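Local coordinates for protein echicetin A-chain (Echis carinatus, PDB 1OZ7) that binds the platelet receptor GPIbalpha, blocking platelet aggregation when it binds alone and promoting aggregation and signalling when IgMk is bound as well, at residues Met1-Trp6 with Lys126-Pro130; Asn9-Tyr14 with Glu47-Val51. One frame throughout, in Å; residues are numbered along the deposited sequence.

Contact 1: residues Met1-Trp6 with Lys126-Pro130; sequences MCPPGW and KYPVP
The N-terminal segment 1-6 is irregular and folds back at P3-W6 in a type II beta turn, closed by W6 N to P3 O at 3.2 Å, with G5 at positive phi (90°). Facing it is the chain's other end, 126-130, extended through P128, then bent at V129, which has helix-like angles (-51/-37°). The CA atoms of W6 and K126 lie 9.3 Å apart and those of C2 and V129 7.2 Å, with no hydrogen bond between the segments. K126, extended, points its CB away, and its amine forms a salt bridge with E47. Y127 (chi1 p, 76°) carries its ring to P3 and W6, the first and last residues of the turn. Its edge meets the face of W6 (chi1 m) in an offset edge-to-face pair: the centroid of the six-membered ring of W6 is 5.0 Å from that of Y127, the planes stand at 67°, and W6 CZ3 is 3.3 Å from Y127 CE2. P3 lies at the edge of the same ring, CD 4.1 Å from Y127 CZ. V129 (chi1 t) points toward the N-terminal segment, its CG2 3.8 Å from M1 O and 4.4 Å from C2 SG, the sulfur of the C2-C13 disulfide. The N- and C-terminal segments thus lie together, as is usual in the C-type lectin-like fold, consistent with the snaclec family.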
ATOM      1  N   MET A   1      24.915  11.518  24.037  1.00 48.99           N
ATOM      2  CA  MET A   1      26.268  11.997  23.629  1.00 49.18           C
ATOM      3  C   MET A   1      26.477  11.682  22.148  1.00 47.35           C
ATOM      4  O   MET A   1      27.152  10.717  21.789  1.00 46.61           O
ATOM      5  CB  MET A   1      27.346  11.308  24.472  1.00 51.65           C
ATOM      6  CG  MET A   1      28.706  12.008  24.484  1.00 54.20           C
ATOM      7  SD  MET A   1      29.508  12.142  22.871  1.00 57.81           S
ATOM      8  CE  MET A   1      29.145  13.851  22.447  1.00 54.25           C
ATOM      9  N   CYS A   2      25.888  12.506  21.292  1.00 44.54           N
ATOM     10  CA  CYS A   2      26.002  12.309  19.859  1.00 41.14           C
ATOM     11  C   CYS A   2      26.994  13.290  19.251  1.00 41.26           C
ATOM     12  O   CYS A   2      27.219  14.371  19.788  1.00 42.29           O
ATOM     13  CB  CYS A   2      24.627  12.468  19.210  1.00 37.84           C
ATOM     14  SG  CYS A   2      23.417  11.218  19.751  1.00 29.79           S
ATOM     15  N   PRO A   3      27.605  12.919  18.116  1.00 41.71           N
ATOM     16  CA  PRO A   3      28.579  13.768  17.429  1.00 41.47           C
ATOM     17  C   PRO A   3      28.032  15.163  17.155  1.00 41.34           C
ATOM     18  O   PRO A   3      26.838  15.413  17.307  1.00 39.25           O
ATOM     19  CB  PRO A   3      28.852  13.001  16.138  1.00 40.69           C
ATOM     20  CG  PRO A   3      28.682  11.586  16.551  1.00 41.22           C
ATOM     21  CD  PRO A   3      27.425  11.650  17.391  1.00 41.74           C
ATOM     22  N   PRO A   4      28.908  16.094  16.753  1.00 42.72           N
ATOM     23  CA  PRO A   4      28.455  17.456  16.466  1.00 43.99           C
ATOM     24  C   PRO A   4      27.520  17.483  15.263  1.00 43.14           C
ATOM     25  O   PRO A   4      27.779  16.826  14.254  1.00 44.19           O
ATOM     26  CB  PRO A   4      29.761  18.206  16.203  1.00 45.75           C
ATOM     27  CG  PRO A   4      30.750  17.459  17.059  1.00 46.21           C
ATOM     28  CD  PRO A   4      30.379  16.027  16.758  1.00 44.80           C
ATOM     29  N   GLY A   5      26.429  18.229  15.383  1.00 40.76           N
ATOM     30  CA  GLY A   5      25.480  18.328  14.288  1.00 39.21           C
ATOM     31  C   GLY A   5      24.399  17.267  14.338  1.00 36.49           C
ATOM     32  O   GLY A   5      23.369  17.396  13.679  1.00 37.35           O
ATOM     33  N   TRP A   6      24.638  16.212  15.111  1.00 32.73           N
ATOM     34  CA  TRP A   6      23.670  15.130  15.244  1.00 28.80           C
ATOM     35  C   TRP A   6      22.770  15.389  16.432  1.00 26.79           C
ATOM     36  O   TRP A   6      23.157  16.081  17.366  1.00 27.16           O
ATOM     37  CB  TRP A   6      24.377  13.792  15.440  1.00 25.75           C
ATOM     38  CG  TRP A   6      25.117  13.308  14.232  1.00 23.16           C
ATOM     39  CD1 TRP A   6      26.221  13.873  13.663  1.00 22.73           C
ATOM     40  CD2 TRP A   6      24.826  12.134  13.469  1.00 20.11           C
ATOM     41  NE1 TRP A   6      26.641  13.117  12.595  1.00 21.01           N
ATOM     42  CE2 TRP A   6      25.800  12.044  12.456  1.00 19.69           C
ATOM     43  CE3 TRP A   6      23.834  11.150  13.544  1.00 18.84           C
ATOM     44  CZ2 TRP A   6      25.811  11.005  11.521  1.00 19.10           C
ATOM     45  CZ3 TRP A   6      23.844  10.115  12.610  1.00 20.00           C
ATOM     46  CH2 TRP A   6      24.826  10.054  11.616  1.00 19.48           C
ATOM     47  N   LYS A 126      20.558   7.179  11.329  1.00 24.12           N
ATOM     48  CA  LYS A 126      20.321   6.852  12.727  1.00 23.36           C
ATOM     49  C   LYS A 126      21.272   5.733  13.134  1.00 24.06           C
ATOM     50  O   LYS A 126      21.671   4.904  12.307  1.00 21.54           O
ATOM     51  CB  LYS A 126      18.864   6.417  12.892  1.00 23.50           C
ATOM     52  CG  LYS A 126      18.470   5.833  14.243  1.00 22.09           C
ATOM     53  CD  LYS A 126      16.997   5.428  14.207  1.00 22.98           C
ATOM     54  CE  LYS A 126      16.592   4.576  15.394  1.00 24.40           C
ATOM     55  NZ  LYS A 126      15.214   4.022  15.227  1.00 21.90           N
ATOM     56  N   TYR A 127      21.659   5.737  14.404  1.00 26.10           N
ATOM     57  CA  TYR A 127      22.540   4.710  14.938  1.00 28.90           C
ATOM     58  C   TYR A 127      22.626   4.863  16.462  1.00 31.02           C
ATOM     59  O   TYR A 127      22.449   5.960  17.001  1.00 29.12           O
ATOM     60  CB  TYR A 127      23.928   4.821  14.301  1.00 29.63           C
ATOM     61  CG  TYR A 127      24.771   5.948  14.839  1.00 29.80           C
ATOM     62  CD1 TYR A 127      25.422   5.827  16.067  1.00 29.99           C
ATOM     63  CD2 TYR A 127      24.914   7.141  14.130  1.00 28.73           C
ATOM     64  CE1 TYR A 127      26.190   6.860  16.575  1.00 30.22           C
ATOM     65  CE2 TYR A 127      25.681   8.180  14.634  1.00 29.35           C
ATOM     66  CZ  TYR A 127      26.315   8.028  15.857  1.00 32.43           C
ATOM     67  OH  TYR A 127      27.082   9.045  16.366  1.00 38.65           O
ATOM     68  N   PRO A 128      22.887   3.752  17.173  1.00 33.09           N
ATOM     69  CA  PRO A 128      23.002   3.718  18.635  1.00 33.98           C
ATOM     70  C   PRO A 128      24.438   3.887  19.112  1.00 35.62           C
ATOM     71  O   PRO A 128      25.310   3.109  18.742  1.00 34.59           O
ATOM     72  CB  PRO A 128      22.453   2.346  18.976  1.00 33.57           C
ATOM     73  CG  PRO A 128      23.022   1.506  17.860  1.00 35.09           C
ATOM     74  CD  PRO A 128      22.836   2.384  16.618  1.00 33.45           C
ATOM     75  N   VAL A 129      24.684   4.896  19.941  1.00 38.40           N
ATOM     76  CA  VAL A 129      26.032   5.130  20.450  1.00 43.48           C
ATOM     77  C   VAL A 129      26.664   3.871  21.060  1.00 46.76           C
ATOM     78  O   VAL A 129      27.869   3.655  20.930  1.00 46.50           O
ATOM     79  CB  VAL A 129      26.046   6.252  21.502  1.00 44.08           C
ATOM     80  CG1 VAL A 129      27.480   6.552  21.921  1.00 45.05           C
ATOM     81  CG2 VAL A 129      25.383   7.494  20.940  1.00 43.56           C
ATOM     82  N   PRO A 130      25.863   3.033  21.745  1.00 50.30           N
ATOM     83  CA  PRO A 130      26.388   1.804  22.351  1.00 53.78           C
ATOM     84  C   PRO A 130      26.730   0.751  21.297  1.00 56.50           C
ATOM     85  O   PRO A 130      26.811  -0.442  21.604  1.00 56.95           O
ATOM     86  CB  PRO A 130      25.245   1.345  23.254  1.00 53.59           C
ATOM     87  CG  PRO A 130      24.567   2.624  23.617  1.00 54.09           C
ATOM     88  CD  PRO A 130      24.528   3.335  22.290  1.00 52.23           C
TER

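Contact 2: residues Asn9-Tyr14 with Glu47-Val51; sequences NGVYCY and EEILV
In this C-type lectin-like domain, segment 9-14 turns from strand 7-9 into strand 12-21 through a two-residue beta-hairpin loop. G10 and V11 both have left-handed backbone angles (phi/psi 45/53° and 43/41°), and N9 and Y12 close the loop by backbone hydrogen bonds, N9 N to Y12 O, 2.9 Å, and, weak, Y12 N to N9 O, 2.8 Å. Strand residues 12-14 lie beside helical segment 47-51, the axes 11.4 Å apart at closest approach, with their N-to-C directions 33° apart, nearer parallel than antiparallel. CA atoms pair N9 with L50 at 7.5 Å and Y14 with V51 at 8.1 Å. N9 points its CB toward the helix (chi1 t), and its CG lies 3.4 Å from L50 CG. Y14 (chi1 m) reaches across: L50 CD1 sits over one face in a CH-pi contact, 4.1 Å from the Y14 ring centroid, and V51 CG2 is 4.3 Å from Y14 CE2. E47, fully extended, completes this buried strand-helix contact by accepting a hydrogen bond, Y14 OH to E47 OE1, 2.6 Å.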
ATOM      1  N   ASN A   9      17.678  11.153  20.649  1.00 18.59           N
ATOM      2  CA  ASN A   9      16.318  10.798  21.036  1.00 20.41           C
ATOM      3  C   ASN A   9      16.346   9.327  21.410  1.00 19.89           C
ATOM      4  O   ASN A   9      16.941   8.517  20.695  1.00 19.20           O
ATOM      5  CB  ASN A   9      15.332  11.014  19.883  1.00 19.54           C
ATOM      6  CG  ASN A   9      13.915  10.600  20.248  1.00 21.48           C
ATOM      7  OD1 ASN A   9      13.172  11.352  20.880  1.00 20.11           O
ATOM      8  ND2 ASN A   9      13.542   9.381  19.873  1.00 18.89           N
ATOM      9  N   GLY A  10      15.713   8.983  22.526  1.00 21.82           N
ATOM     10  CA  GLY A  10      15.709   7.599  22.962  1.00 26.32           C
ATOM     11  C   GLY A  10      17.109   7.023  22.849  1.00 27.64           C
ATOM     12  O   GLY A  10      17.315   5.989  22.225  1.00 28.42           O
ATOM     13  N   VAL A  11      18.081   7.706  23.442  1.00 29.13           N
ATOM     14  CA  VAL A  11      19.472   7.265  23.403  1.00 32.65           C
ATOM     15  C   VAL A  11      19.911   6.776  22.019  1.00 33.39           C
ATOM     16  O   VAL A  11      20.609   5.768  21.889  1.00 34.26           O
ATOM     17  CB  VAL A  11      19.745   6.148  24.444  1.00 35.82           C
ATOM     18  CG1 VAL A  11      19.071   4.838  24.026  1.00 37.64           C
ATOM     19  CG2 VAL A  11      21.247   5.952  24.605  1.00 38.83           C
ATOM     20  N   TYR A  12      19.482   7.496  20.987  1.00 33.22           N
ATOM     21  CA  TYR A  12      19.841   7.191  19.606  1.00 29.89           C
ATOM     22  C   TYR A  12      20.291   8.508  18.998  1.00 27.28           C
ATOM     23  O   TYR A  12      19.841   9.570  19.426  1.00 25.94           O
ATOM     24  CB  TYR A  12      18.626   6.674  18.835  1.00 32.53           C
ATOM     25  CG  TYR A  12      18.518   5.172  18.733  1.00 35.79           C
ATOM     26  CD1 TYR A  12      19.349   4.448  17.882  1.00 37.76           C
ATOM     27  CD2 TYR A  12      17.564   4.474  19.471  1.00 40.17           C
ATOM     28  CE1 TYR A  12      19.233   3.062  17.764  1.00 41.16           C
ATOM     29  CE2 TYR A  12      17.440   3.090  19.363  1.00 43.27           C
ATOM     30  CZ  TYR A  12      18.276   2.391  18.509  1.00 43.77           C
ATOM     31  OH  TYR A  12      18.152   1.022  18.405  1.00 46.56           O
ATOM     32  N   CYS A  13      21.175   8.443  18.009  1.00 26.03           N
ATOM     33  CA  CYS A  13      21.665   9.640  17.338  1.00 24.16           C
ATOM     34  C   CYS A  13      21.034   9.695  15.962  1.00 23.84           C
ATOM     35  O   CYS A  13      20.946   8.676  15.284  1.00 19.32           O
ATOM     36  CB  CYS A  13      23.184   9.601  17.210  1.00 26.23           C
ATOM     37  SG  CYS A  13      24.052   9.536  18.814  1.00 29.99           S
ATOM     38  N   TYR A  14      20.601  10.888  15.556  1.00 24.48           N
ATOM     39  CA  TYR A  14      19.944  11.081  14.267  1.00 24.48           C
ATOM     40  C   TYR A  14      20.437  12.306  13.529  1.00 25.17           C
ATOM     41  O   TYR A  14      20.679  13.356  14.131  1.00 24.36           O
ATOM     42  CB  TYR A  14      18.435  11.303  14.432  1.00 24.93           C
ATOM     43  CG  TYR A  14      17.663  10.278  15.221  1.00 24.96           C
ATOM     44  CD1 TYR A  14      17.928  10.055  16.571  1.00 24.81           C
ATOM     45  CD2 TYR A  14      16.612   9.575  14.629  1.00 25.06           C
ATOM     46  CE1 TYR A  14      17.158   9.161  17.312  1.00 26.10           C
ATOM     47  CE2 TYR A  14      15.842   8.681  15.358  1.00 24.64           C
ATOM     48  CZ  TYR A  14      16.118   8.479  16.697  1.00 25.61           C
ATOM     49  OH  TYR A  14      15.347   7.600  17.417  1.00 23.75           O
ATOM     50  N   GLU A  47       8.704   9.017  18.171  1.00 19.49           N
ATOM     51  CA  GLU A  47       9.897   9.067  17.341  1.00 19.61           C
ATOM     52  C   GLU A  47       9.548   9.676  15.975  1.00 18.97           C
ATOM     53  O   GLU A  47      10.252  10.563  15.482  1.00 17.67           O
ATOM     54  CB  GLU A  47      10.496   7.672  17.152  1.00 17.98           C
ATOM     55  CG  GLU A  47      11.921   7.724  16.604  1.00 15.22           C
ATOM     56  CD  GLU A  47      12.511   6.360  16.341  1.00 14.36           C
ATOM     57  OE1 GLU A  47      13.700   6.286  15.971  1.00 20.27           O
ATOM     58  OE2 GLU A  47      11.795   5.358  16.494  1.00  9.92           O
ATOM     59  N   GLU A  48       8.459   9.197  15.380  1.00 17.87           N
ATOM     60  CA  GLU A  48       7.993   9.700  14.084  1.00 18.83           C
ATOM     61  C   GLU A  48       7.968  11.213  14.148  1.00 19.28           C
ATOM     62  O   GLU A  48       8.319  11.911  13.191  1.00 16.46           O
ATOM     63  CB  GLU A  48       6.592   9.180  13.796  1.00 16.19           C
ATOM     64  N   ILE A  49       7.547  11.710  15.306  1.00 20.85           N
ATOM     65  CA  ILE A  49       7.458  13.134  15.543  1.00 21.59           C
ATOM     66  C   ILE A  49       8.831  13.788  15.698  1.00 21.91           C
ATOM     67  O   ILE A  49       9.046  14.892  15.212  1.00 22.51           O
ATOM     68  CB  ILE A  49       6.562  13.395  16.771  1.00 23.56           C
ATOM     69  CG1 ILE A  49       5.153  13.747  16.296  1.00 20.61           C
ATOM     70  CG2 ILE A  49       7.152  14.465  17.659  1.00 27.58           C
ATOM     71  CD1 ILE A  49       4.153  13.789  17.398  1.00 21.58           C
ATOM     72  N   LEU A  50       9.766  13.108  16.350  1.00 21.24           N
ATOM     73  CA  LEU A  50      11.107  13.674  16.533  1.00 22.18           C
ATOM     74  C   LEU A  50      11.878  13.753  15.209  1.00 23.10           C
ATOM     75  O   LEU A  50      12.781  14.573  15.059  1.00 22.51           O
ATOM     76  CB  LEU A  50      11.884  12.842  17.571  1.00 18.47           C
ATOM     77  CG  LEU A  50      13.391  12.963  17.835  1.00 15.42           C
ATOM     78  CD1 LEU A  50      14.161  12.413  16.656  1.00 14.72           C
ATOM     79  CD2 LEU A  50      13.790  14.390  18.129  1.00 14.24           C
ATOM     80  N   VAL A  51      11.512  12.907  14.251  1.00 23.35           N
ATOM     81  CA  VAL A  51      12.174  12.895  12.947  1.00 23.10           C
ATOM     82  C   VAL A  51      11.648  13.960  11.968  1.00 23.59           C
ATOM     83  O   VAL A  51      12.437  14.650  11.321  1.00 23.81           O
ATOM     84  CB  VAL A  51      12.041  11.517  12.266  1.00 21.27           C
ATOM     85  CG1 VAL A  51      12.704  11.556  10.892  1.00 21.66           C
ATOM     86  CG2 VAL A  51      12.682  10.449  13.123  1.00 23.04           C
TER

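Neighbouring strands 12-21 and 121-127 of one antiparallel sheet join the two contacts, whose centres are about 10 Å apart; along the chain, contact 2 is nested inside the loop that contact 1 closes. The C2-C13 disulfide, SG to SG 2.0 Å, ties the N-terminal segment to the hairpin, and V129 CG2 packs 3.2 Å from C13 SG. Farther in, K126 NZ makes a salt bridge to E47 OE1 at 2.8 Å, so this carboxylate oxygen serves both the lysine and Y14. P128 CB rests 3.5 Å from Y12 CE1, while K126 makes a cation-pi contact with Y12. The disulfide and V129 thus meet on one face of these strands, and K126, E47 and Y14 on the other, facing the helix.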